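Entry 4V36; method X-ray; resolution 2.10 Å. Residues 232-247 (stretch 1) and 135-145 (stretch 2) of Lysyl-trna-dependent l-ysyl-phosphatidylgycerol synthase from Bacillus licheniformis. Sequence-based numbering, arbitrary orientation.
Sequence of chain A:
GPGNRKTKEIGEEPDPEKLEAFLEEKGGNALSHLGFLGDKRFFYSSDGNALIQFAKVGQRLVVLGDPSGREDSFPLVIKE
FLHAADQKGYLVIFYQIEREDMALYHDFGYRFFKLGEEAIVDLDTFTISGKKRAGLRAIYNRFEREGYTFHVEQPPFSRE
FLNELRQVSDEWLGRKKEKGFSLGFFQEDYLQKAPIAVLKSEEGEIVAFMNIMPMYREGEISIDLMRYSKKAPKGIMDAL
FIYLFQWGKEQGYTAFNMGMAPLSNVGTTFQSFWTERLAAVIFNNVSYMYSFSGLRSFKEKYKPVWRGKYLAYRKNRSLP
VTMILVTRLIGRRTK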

ATOM      1  N   ALA A 232       1.578   2.799  24.214  1.00 35.10           N
ATOM      2  CA  ALA A 232       0.690   3.682  23.470  1.00 34.18           C
ATOM      3  C   ALA A 232      -0.745   3.507  23.956  1.00 33.03           C
ATOM      4  O   ALA A 232      -1.216   2.380  24.110  1.00 36.46           O
ATOM      5  CB  ALA A 232       0.789   3.407  21.980  1.00 28.97           C
ATOM      6  N   PRO A 233      -1.442   4.625  24.205  1.00 33.10           N
ATOM      7  CA  PRO A 233      -2.808   4.615  24.743  1.00 26.86           C
ATOM      8  C   PRO A 233      -3.811   3.924  23.823  1.00 30.56           C
ATOM      9  O   PRO A 233      -3.515   3.682  22.654  1.00 28.70           O
ATOM     10  CB  PRO A 233      -3.145   6.103  24.879  1.00 29.35           C
ATOM     11  CG  PRO A 233      -1.829   6.796  24.925  1.00 35.31           C
ATOM     12  CD  PRO A 233      -0.931   5.995  24.036  1.00 35.39           C
ATOM     13  N   LYS A 234      -4.987   3.616  24.358  1.00 32.01           N
ATOM     14  CA  LYS A 234      -6.055   3.022  23.566  1.00 30.42           C
ATOM     15  C   LYS A 234      -6.577   4.029  22.548  1.00 31.77           C
ATOM     16  O   LYS A 234      -6.649   5.227  22.827  1.00 35.51           O
ATOM     17  CB  LYS A 234      -7.191   2.538  24.469  1.00 27.82           C
ATOM     18  N   GLY A 235      -6.936   3.541  21.365  1.00 26.93           N
ATOM     19  CA  GLY A 235      -7.384   4.407  20.291  1.00 28.22           C
ATOM     20  C   GLY A 235      -6.208   5.060  19.592  1.00 25.23           C
ATOM     21  O   GLY A 235      -6.349   6.111  18.966  1.00 21.83           O
ATOM     22  N   ILE A 236      -5.046   4.422  19.701  1.00 21.32           N
ATOM     23  CA  ILE A 236      -3.802   4.953  19.150  1.00 22.45           C
ATOM     24  C   ILE A 236      -3.878   5.149  17.634  1.00 27.21           C
ATOM     25  O   ILE A 236      -3.428   6.169  17.116  1.00 28.57           O
ATOM     26  CB  ILE A 236      -2.603   4.030  19.501  1.00 15.32           C
ATOM     27  CG1 ILE A 236      -1.328   4.486  18.785  1.00 13.77           C
ATOM     28  CG2 ILE A 236      -2.919   2.573  19.179  1.00 12.87           C
ATOM     29  CD1 ILE A 236      -0.814   5.832  19.250  1.00 16.09           C
ATOM     30  N   MET A 237      -4.464   4.184  16.931  1.00 21.07           N
ATOM     31  CA  MET A 237      -4.553   4.251  15.477  1.00 24.80           C
ATOM     32  C   MET A 237      -5.482   5.369  15.021  1.00 25.96           C
ATOM     33  O   MET A 237      -5.205   6.053  14.036  1.00 29.23           O
ATOM     34  CB  MET A 237      -5.022   2.911  14.905  1.00 19.89           C
ATOM     35  CG  MET A 237      -3.987   1.803  15.000  1.00 20.10           C
ATOM     36  SD  MET A 237      -4.481   0.328  14.090  1.00 59.78           S
ATOM     37  CE  MET A 237      -5.990  -0.107  14.950  1.00 50.83           C
ATOM     38  N   ASP A 238      -6.585   5.550  15.741  1.00 26.57           N
ATOM     39  CA  ASP A 238      -7.519   6.628  15.447  1.00 29.36           C
ATOM     40  C   ASP A 238      -6.861   7.985  15.663  1.00 30.24           C
ATOM     41  O   ASP A 238      -7.040   8.903  14.864  1.00 30.38           O
ATOM     42  CB  ASP A 238      -8.775   6.511  16.312  1.00 34.22           C
ATOM     43  CG  ASP A 238      -9.702   5.407  15.845  1.00 43.76           C
ATOM     44  OD1 ASP A 238      -9.797   5.190  14.620  1.00 39.52           O
ATOM     45  OD2 ASP A 238     -10.336   4.758  16.705  1.00 51.03           O
ATOM     46  N   ALA A 239      -6.094   8.098  16.743  1.00 22.37           N
ATOM     47  CA  ALA A 239      -5.400   9.337  17.072  1.00 24.78           C
ATOM     48  C   ALA A 239      -4.392   9.719  15.994  1.00 23.36           C
ATOM     49  O   ALA A 239      -4.299  10.882  15.604  1.00 27.45           O
ATOM     50  CB  ALA A 239      -4.707   9.211  18.419  1.00 28.79           C
ATOM     51  N   LEU A 240      -3.642   8.731  15.512  1.00 20.01           N
ATOM     52  CA  LEU A 240      -2.609   8.972  14.512  1.00 25.01           C
ATOM     53  C   LEU A 240      -3.191   9.490  13.202  1.00 23.90           C
ATOM     54  O   LEU A 240      -2.640  10.407  12.596  1.00 29.80           O
ATOM     55  CB  LEU A 240      -1.802   7.698  14.257  1.00 20.71           C
ATOM     56  CG  LEU A 240      -0.922   7.212  15.411  1.00 23.98           C
ATOM     57  CD1 LEU A 240      -0.129   5.984  15.001  1.00 19.30           C
ATOM     58  CD2 LEU A 240       0.006   8.320  15.890  1.00 13.82           C
ATOM     59  N   PHE A 241      -4.303   8.905  12.767  1.00 26.31           N
ATOM     60  CA  PHE A 241      -4.953   9.347  11.537  1.00 24.59           C
ATOM     61  C   PHE A 241      -5.504  10.761  11.686  1.00 26.08           C
ATOM     62  O   PHE A 241      -5.506  11.535  10.731  1.00 28.23           O
ATOM     63  CB  PHE A 241      -6.071   8.384  11.132  1.00 26.24           C
ATOM     64  CG  PHE A 241      -5.586   7.160  10.412  1.00 24.49           C
ATOM     65  CD1 PHE A 241      -4.937   7.270   9.194  1.00 23.57           C
ATOM     66  CD2 PHE A 241      -5.787   5.898  10.945  1.00 24.60           C
ATOM     67  CE1 PHE A 241      -4.489   6.147   8.526  1.00 22.45           C
ATOM     68  CE2 PHE A 241      -5.342   4.770  10.282  1.00 21.54           C
ATOM     69  CZ  PHE A 241      -4.692   4.894   9.071  1.00 20.32           C
ATOM     70  N   ILE A 242      -5.968  11.094  12.887  1.00 23.72           N
ATOM     71  CA  ILE A 242      -6.453  12.440  13.168  1.00 31.71           C
ATOM     72  C   ILE A 242      -5.307  13.445  13.076  1.00 33.89           C
ATOM     73  O   ILE A 242      -5.437  14.492  12.440  1.00 37.75           O
ATOM     74  CB  ILE A 242      -7.112  12.529  14.558  1.00 31.44           C
ATOM     75  CG1 ILE A 242      -8.409  11.717  14.585  1.00 24.38           C
ATOM     76  CG2 ILE A 242      -7.406  13.975  14.922  1.00 27.85           C
ATOM     77  CD1 ILE A 242      -9.041  11.626  15.957  1.00 25.01           C
ATOM     78  N   TYR A 243      -4.183  13.116  13.705  1.00 31.48           N
ATOM     79  CA  TYR A 243      -2.991  13.955  13.628  1.00 27.87           C
ATOM     80  C   TYR A 243      -2.465  14.034  12.198  1.00 20.29           C
ATOM     81  O   TYR A 243      -2.019  15.091  11.751  1.00 34.78           O
ATOM     82  CB  TYR A 243      -1.895  13.432  14.558  1.00 26.46           C
ATOM     83  CG  TYR A 243      -2.124  13.731  16.023  1.00 26.30           C
ATOM     84  CD1 TYR A 243      -2.190  15.040  16.482  1.00 32.37           C
ATOM     85  CD2 TYR A 243      -2.255  12.705  16.950  1.00 28.18           C
ATOM     86  CE1 TYR A 243      -2.394  15.320  17.819  1.00 33.02           C
ATOM     87  CE2 TYR A 243      -2.458  12.974  18.290  1.00 30.21           C
ATOM     88  CZ  TYR A 243      -2.526  14.283  18.719  1.00 38.62           C
ATOM     89  OH  TYR A 243      -2.728  14.554  20.053  1.00 50.12           O
ATOM     90  N   LEU A 244      -2.517  12.912  11.486  1.00 22.34           N
ATOM     91  CA  LEU A 244      -2.074  12.860  10.096  1.00 22.23           C
ATOM     92  C   LEU A 244      -2.929  13.747   9.200  1.00 23.57           C
ATOM     93  O   LEU A 244      -2.407  14.485   8.366  1.00 31.56           O
ATOM     94  CB  LEU A 244      -2.099  11.424   9.573  1.00 25.56           C
ATOM     95  CG  LEU A 244      -0.875  10.557   9.872  1.00 35.58           C
ATOM     96  CD1 LEU A 244      -1.094   9.135   9.381  1.00 37.56           C
ATOM     97  CD2 LEU A 244       0.365  11.160   9.237  1.00 30.98           C
ATOM     98  N   PHE A 245      -4.245  13.666   9.375  1.00 18.84           N
ATOM     99  CA  PHE A 245      -5.172  14.449   8.562  1.00 19.82           C
ATOM    100  C   PHE A 245      -5.029  15.941   8.853  1.00 25.64           C
ATOM    101  O   PHE A 245      -5.193  16.774   7.962  1.00 37.05           O
ATOM    102  CB  PHE A 245      -6.617  14.003   8.800  1.00 19.06           C
ATOM    103  CG  PHE A 245      -6.906  12.599   8.343  1.00 23.94           C
ATOM    104  CD1 PHE A 245      -6.005  11.911   7.544  1.00 17.90           C
ATOM    105  CD2 PHE A 245      -8.082  11.967   8.710  1.00 23.99           C
ATOM    106  CE1 PHE A 245      -6.271  10.621   7.127  1.00 25.00           C
ATOM    107  CE2 PHE A 245      -8.354  10.678   8.295  1.00 32.77           C
ATOM    108  CZ  PHE A 245      -7.448  10.004   7.501  1.00 23.52           C
ATOM    109  N   GLN A 246      -4.724  16.270  10.105  1.00 30.88           N
ATOM    110  CA  GLN A 246      -4.488  17.656  10.494  1.00 32.21           C
ATOM    111  C   GLN A 246      -3.235  18.198   9.819  1.00 28.73           C
ATOM    112  O   GLN A 246      -3.230  19.312   9.294  1.00 27.04           O
ATOM    113  CB  GLN A 246      -4.358  17.777  12.012  1.00 28.51           C
ATOM    114  CG  GLN A 246      -3.980  19.171  12.488  1.00 30.13           C
ATOM    115  CD  GLN A 246      -3.784  19.244  13.988  1.00 41.42           C
ATOM    116  OE1 GLN A 246      -3.840  18.230  14.684  1.00 41.71           O
ATOM    117  NE2 GLN A 246      -3.551  20.448  14.497  1.00 52.66           N
ATOM    118  N   TRP A 247      -2.175  17.397   9.836  1.00 34.19           N
ATOM    119  CA  TRP A 247      -0.910  17.778   9.222  1.00 30.47           C
ATOM    120  C   TRP A 247      -1.034  17.872   7.705  1.00 33.60           C
ATOM    121  O   TRP A 247      -0.502  18.794   7.088  1.00 31.88           O
ATOM    122  CB  TRP A 247       0.184  16.779   9.603  1.00 25.63           C
ATOM    123  CG  TRP A 247       1.510  17.065   8.971  1.00 20.85           C
ATOM    124  CD1 TRP A 247       2.488  17.888   9.454  1.00 27.87           C
ATOM    125  CD2 TRP A 247       2.010  16.525   7.744  1.00 22.90           C
ATOM    126  NE1 TRP A 247       3.564  17.894   8.599  1.00 29.83           N
ATOM    127  CE2 TRP A 247       3.295  17.065   7.542  1.00 17.32           C
ATOM    128  CE3 TRP A 247       1.495  15.636   6.794  1.00 28.54           C
ATOM    129  CZ2 TRP A 247       4.071  16.748   6.430  1.00 19.72           C
ATOM    130  CZ3 TRP A 247       2.266  15.323   5.691  1.00 26.04           C
ATOM    131  CH2 TRP A 247       3.540  15.877   5.518  1.00 20.78           C
TER
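Stretch 2 (135-145) GLRAIYNRFER

Stretch 2 is a helix laid almost at right angles across the start of another helix, an apolar crossing centred on a small residue and tied at its margins by two polar contacts. Residues 135-145 are helical throughout, with i to i+4 backbone hydrogen bonds running from Ile139 N to Gly135 O through to Arg145 N to Asn141 O. The axis crosses that of helix 236-247 at -87°, with a closest approach of 9.2 Å, and 660 Å² is buried in all.

So steep a crossing concentrates contact near one point, and here that point is Ala239, whose CA lies 5.8 Å from Tyr140 CA. Its methyl points toward stretch 2 and sits over the face of the Phe143 ring, CB being 3.6 Å from the ring centroid and 10° off the normal; Ala239 CB also meets Ile139 CG2 at 4.0 Å. Phe143, with chi1 at m, points toward stretch 1, and its CZ reaches Pro233 CB at 3.6 Å, so the same ring packs against both the helix and the loop before it.

Farther along stretch 1, Ile242 spans one turn of the partner helix: its CD1 lies 3.4 Å from Leu136 O, its CG2 3.7 Å from Tyr140 CD1. Tyr140, chi1 at t, brings CE1 to 3.7 Å from Tyr243 CE1, the two rings meeting obliquely with planes at 54°.

The polar ties use side chains whose ends come nearer than their CA-to-CB bonds suggest. Arg142 donates to Lys234 O from NH2 (2.9 Å) and NH1 (3.3 Å), holding the loop carbonyl just ahead of the N-cap, Gly235. Tyr243 OH donates to Glu144 OE2 at 2.6 Å. The rule to read is a small residue at the crossing, larger side chains around it, and hydrogen bonds toward the margins.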

ATOM      1  N   GLY A 135     -16.901  10.474  19.162  1.00 44.85           N
ATOM      2  CA  GLY A 135     -15.945   9.435  19.493  1.00 46.30           C
ATOM      3  C   GLY A 135     -14.525   9.824  19.134  1.00 49.15           C
ATOM      4  O   GLY A 135     -13.613   9.707  19.952  1.00 46.15           O
ATOM      5  N   LEU A 136     -14.339  10.292  17.904  1.00 46.40           N
ATOM      6  CA  LEU A 136     -13.019  10.689  17.426  1.00 42.97           C
ATOM      7  C   LEU A 136     -12.506  11.925  18.157  1.00 44.38           C
ATOM      8  O   LEU A 136     -11.313  12.035  18.443  1.00 43.84           O
ATOM      9  CB  LEU A 136     -13.052  10.951  15.918  1.00 37.46           C
ATOM     10  CG  LEU A 136     -13.351   9.746  15.025  1.00 39.17           C
ATOM     11  CD1 LEU A 136     -13.337  10.150  13.556  1.00 35.90           C
ATOM     12  CD2 LEU A 136     -12.356   8.627  15.290  1.00 33.63           C
ATOM     13  N   ARG A 137     -13.410  12.853  18.456  1.00 41.73           N
ATOM     14  CA  ARG A 137     -13.035  14.083  19.143  1.00 41.42           C
ATOM     15  C   ARG A 137     -12.597  13.790  20.575  1.00 38.71           C
ATOM     16  O   ARG A 137     -11.722  14.465  21.116  1.00 38.73           O
ATOM     17  CB  ARG A 137     -14.194  15.083  19.133  1.00 35.66           C
ATOM     18  CG  ARG A 137     -13.837  16.449  19.702  1.00 33.55           C
ATOM     19  CD  ARG A 137     -14.952  17.466  19.495  1.00 40.94           C
ATOM     20  NE  ARG A 137     -16.205  17.057  20.126  1.00 48.32           N
ATOM     21  CZ  ARG A 137     -17.282  16.652  19.459  1.00 51.42           C
ATOM     22  NH1 ARG A 137     -17.267  16.606  18.135  1.00 42.85           N
ATOM     23  NH2 ARG A 137     -18.376  16.300  20.119  1.00 56.31           N
ATOM     24  N   ALA A 138     -13.203  12.774  21.180  1.00 34.73           N
ATOM     25  CA  ALA A 138     -12.839  12.364  22.531  1.00 37.39           C
ATOM     26  C   ALA A 138     -11.428  11.786  22.556  1.00 39.63           C
ATOM     27  O   ALA A 138     -10.659  12.039  23.484  1.00 43.83           O
ATOM     28  CB  ALA A 138     -13.838  11.353  23.068  1.00 27.35           C
ATOM     29  N   ILE A 139     -11.095  11.008  21.530  1.00 33.35           N
ATOM     30  CA  ILE A 139      -9.772  10.405  21.417  1.00 26.99           C
ATOM     31  C   ILE A 139      -8.699  11.475  21.250  1.00 27.28           C
ATOM     32  O   ILE A 139      -7.657  11.430  21.902  1.00 35.97           O
ATOM     33  CB  ILE A 139      -9.700   9.421  20.234  1.00 29.03           C
ATOM     34  CG1 ILE A 139     -10.730   8.303  20.413  1.00 32.32           C
ATOM     35  CG2 ILE A 139      -8.299   8.842  20.100  1.00 25.82           C
ATOM     36  CD1 ILE A 139     -10.716   7.274  19.306  1.00 24.16           C
ATOM     37  N   TYR A 140      -8.968  12.442  20.378  1.00 25.15           N
ATOM     38  CA  TYR A 140      -8.037  13.536  20.129  1.00 24.30           C
ATOM     39  C   TYR A 140      -7.793  14.358  21.389  1.00 24.48           C
ATOM     40  O   TYR A 140      -6.649  14.650  21.738  1.00 29.08           O
ATOM     41  CB  TYR A 140      -8.557  14.435  19.004  1.00 22.50           C
ATOM     42  CG  TYR A 140      -7.740  15.690  18.788  1.00 28.34           C
ATOM     43  CD1 TYR A 140      -6.512  15.640  18.140  1.00 33.84           C
ATOM     44  CD2 TYR A 140      -8.200  16.926  19.226  1.00 35.04           C
ATOM     45  CE1 TYR A 140      -5.763  16.787  17.938  1.00 34.17           C
ATOM     46  CE2 TYR A 140      -7.459  18.077  19.029  1.00 32.24           C
ATOM     47  CZ  TYR A 140      -6.242  18.003  18.384  1.00 36.26           C
ATOM     48  OH  TYR A 140      -5.502  19.146  18.186  1.00 47.38           O
ATOM     49  N   ASN A 141      -8.874  14.724  22.072  1.00 31.49           N
ATOM     50  CA  ASN A 141      -8.778  15.536  23.279  1.00 34.25           C
ATOM     51  C   ASN A 141      -8.000  14.840  24.388  1.00 37.85           C
ATOM     52  O   ASN A 141      -7.249  15.481  25.123  1.00 42.34           O
ATOM     53  CB  ASN A 141     -10.174  15.910  23.779  1.00 40.81           C
ATOM     54  CG  ASN A 141     -10.889  16.869  22.849  1.00 43.52           C
ATOM     55  OD1 ASN A 141     -10.260  17.693  22.182  1.00 39.72           O
ATOM     56  ND2 ASN A 141     -12.213  16.768  22.799  1.00 39.61           N
ATOM     57  N   ARG A 142      -8.177  13.528  24.502  1.00 33.37           N
ATOM     58  CA  ARG A 142      -7.481  12.754  25.524  1.00 34.62           C
ATOM     59  C   ARG A 142      -5.976  12.723  25.262  1.00 34.33           C
ATOM     60  O   ARG A 142      -5.176  12.917  26.178  1.00 31.63           O
ATOM     61  CB  ARG A 142      -8.040  11.332  25.592  1.00 33.87           C
ATOM     62  CG  ARG A 142      -7.297  10.413  26.549  1.00 35.93           C
ATOM     63  CD  ARG A 142      -8.131   9.189  26.897  1.00 36.73           C
ATOM     64  NE  ARG A 142      -8.669   8.527  25.711  1.00 43.57           N
ATOM     65  CZ  ARG A 142      -8.062   7.536  25.065  1.00 47.10           C
ATOM     66  NH1 ARG A 142      -6.888   7.087  25.486  1.00 50.93           N
ATOM     67  NH2 ARG A 142      -8.630   6.995  23.996  1.00 38.27           N
ATOM     68  N   PHE A 143      -5.600  12.484  24.010  1.00 23.54           N
ATOM     69  CA  PHE A 143      -4.196  12.498  23.618  1.00 30.36           C
ATOM     70  C   PHE A 143      -3.598  13.891  23.790  1.00 36.96           C
ATOM     71  O   PHE A 143      -2.439  14.036  24.177  1.00 32.47           O
ATOM     72  CB  PHE A 143      -4.033  12.024  22.170  1.00 24.50           C
ATOM     73  CG  PHE A 143      -3.928  10.531  22.026  1.00 24.48           C
ATOM     74  CD1 PHE A 143      -5.061   9.734  22.056  1.00 20.77           C
ATOM     75  CD2 PHE A 143      -2.693   9.924  21.854  1.00 20.78           C
ATOM     76  CE1 PHE A 143      -4.965   8.360  21.922  1.00 21.24           C
ATOM     77  CE2 PHE A 143      -2.591   8.552  21.721  1.00 18.60           C
ATOM     78  CZ  PHE A 143      -3.729   7.769  21.754  1.00 22.15           C
ATOM     79  N   GLU A 144      -4.398  14.913  23.501  1.00 37.33           N
ATOM     80  CA  GLU A 144      -3.965  16.295  23.683  1.00 33.65           C
ATOM     81  C   GLU A 144      -3.834  16.626  25.164  1.00 32.92           C
ATOM     82  O   GLU A 144      -2.943  17.373  25.564  1.00 30.21           O
ATOM     83  CB  GLU A 144      -4.941  17.262  23.011  1.00 31.31           C
ATOM     84  CG  GLU A 144      -4.855  17.281  21.495  1.00 39.15           C
ATOM     85  CD  GLU A 144      -3.557  17.884  20.995  1.00 43.68           C
ATOM     86  OE1 GLU A 144      -3.423  19.124  21.036  1.00 44.87           O
ATOM     87  OE2 GLU A 144      -2.671  17.116  20.565  1.00 45.45           O
ATOM     88  N   ARG A 145      -4.727  16.065  25.972  1.00 35.54           N
ATOM     89  CA  ARG A 145      -4.719  16.302  27.411  1.00 39.38           C
ATOM     90  C   ARG A 145      -3.494  15.669  28.061  1.00 39.18           C
ATOM     91  O   ARG A 145      -2.811  16.300  28.866  1.00 35.15           O
ATOM     92  CB  ARG A 145      -5.995  15.754  28.053  1.00 41.36           C
ATOM     93  CG  ARG A 145      -6.188  16.156  29.508  1.00 45.47           C
ATOM     94  CD  ARG A 145      -7.384  15.448  30.133  1.00 47.84           C
ATOM     95  NE  ARG A 145      -8.568  15.496  29.277  1.00 62.79           N
ATOM     96  CZ  ARG A 145      -9.076  14.444  28.644  1.00 65.53           C
ATOM     97  NH1 ARG A 145      -8.508  13.251  28.773  1.00 66.68           N
ATOM     98  NH2 ARG A 145     -10.154  14.579  27.883  1.00 60.87           N
TER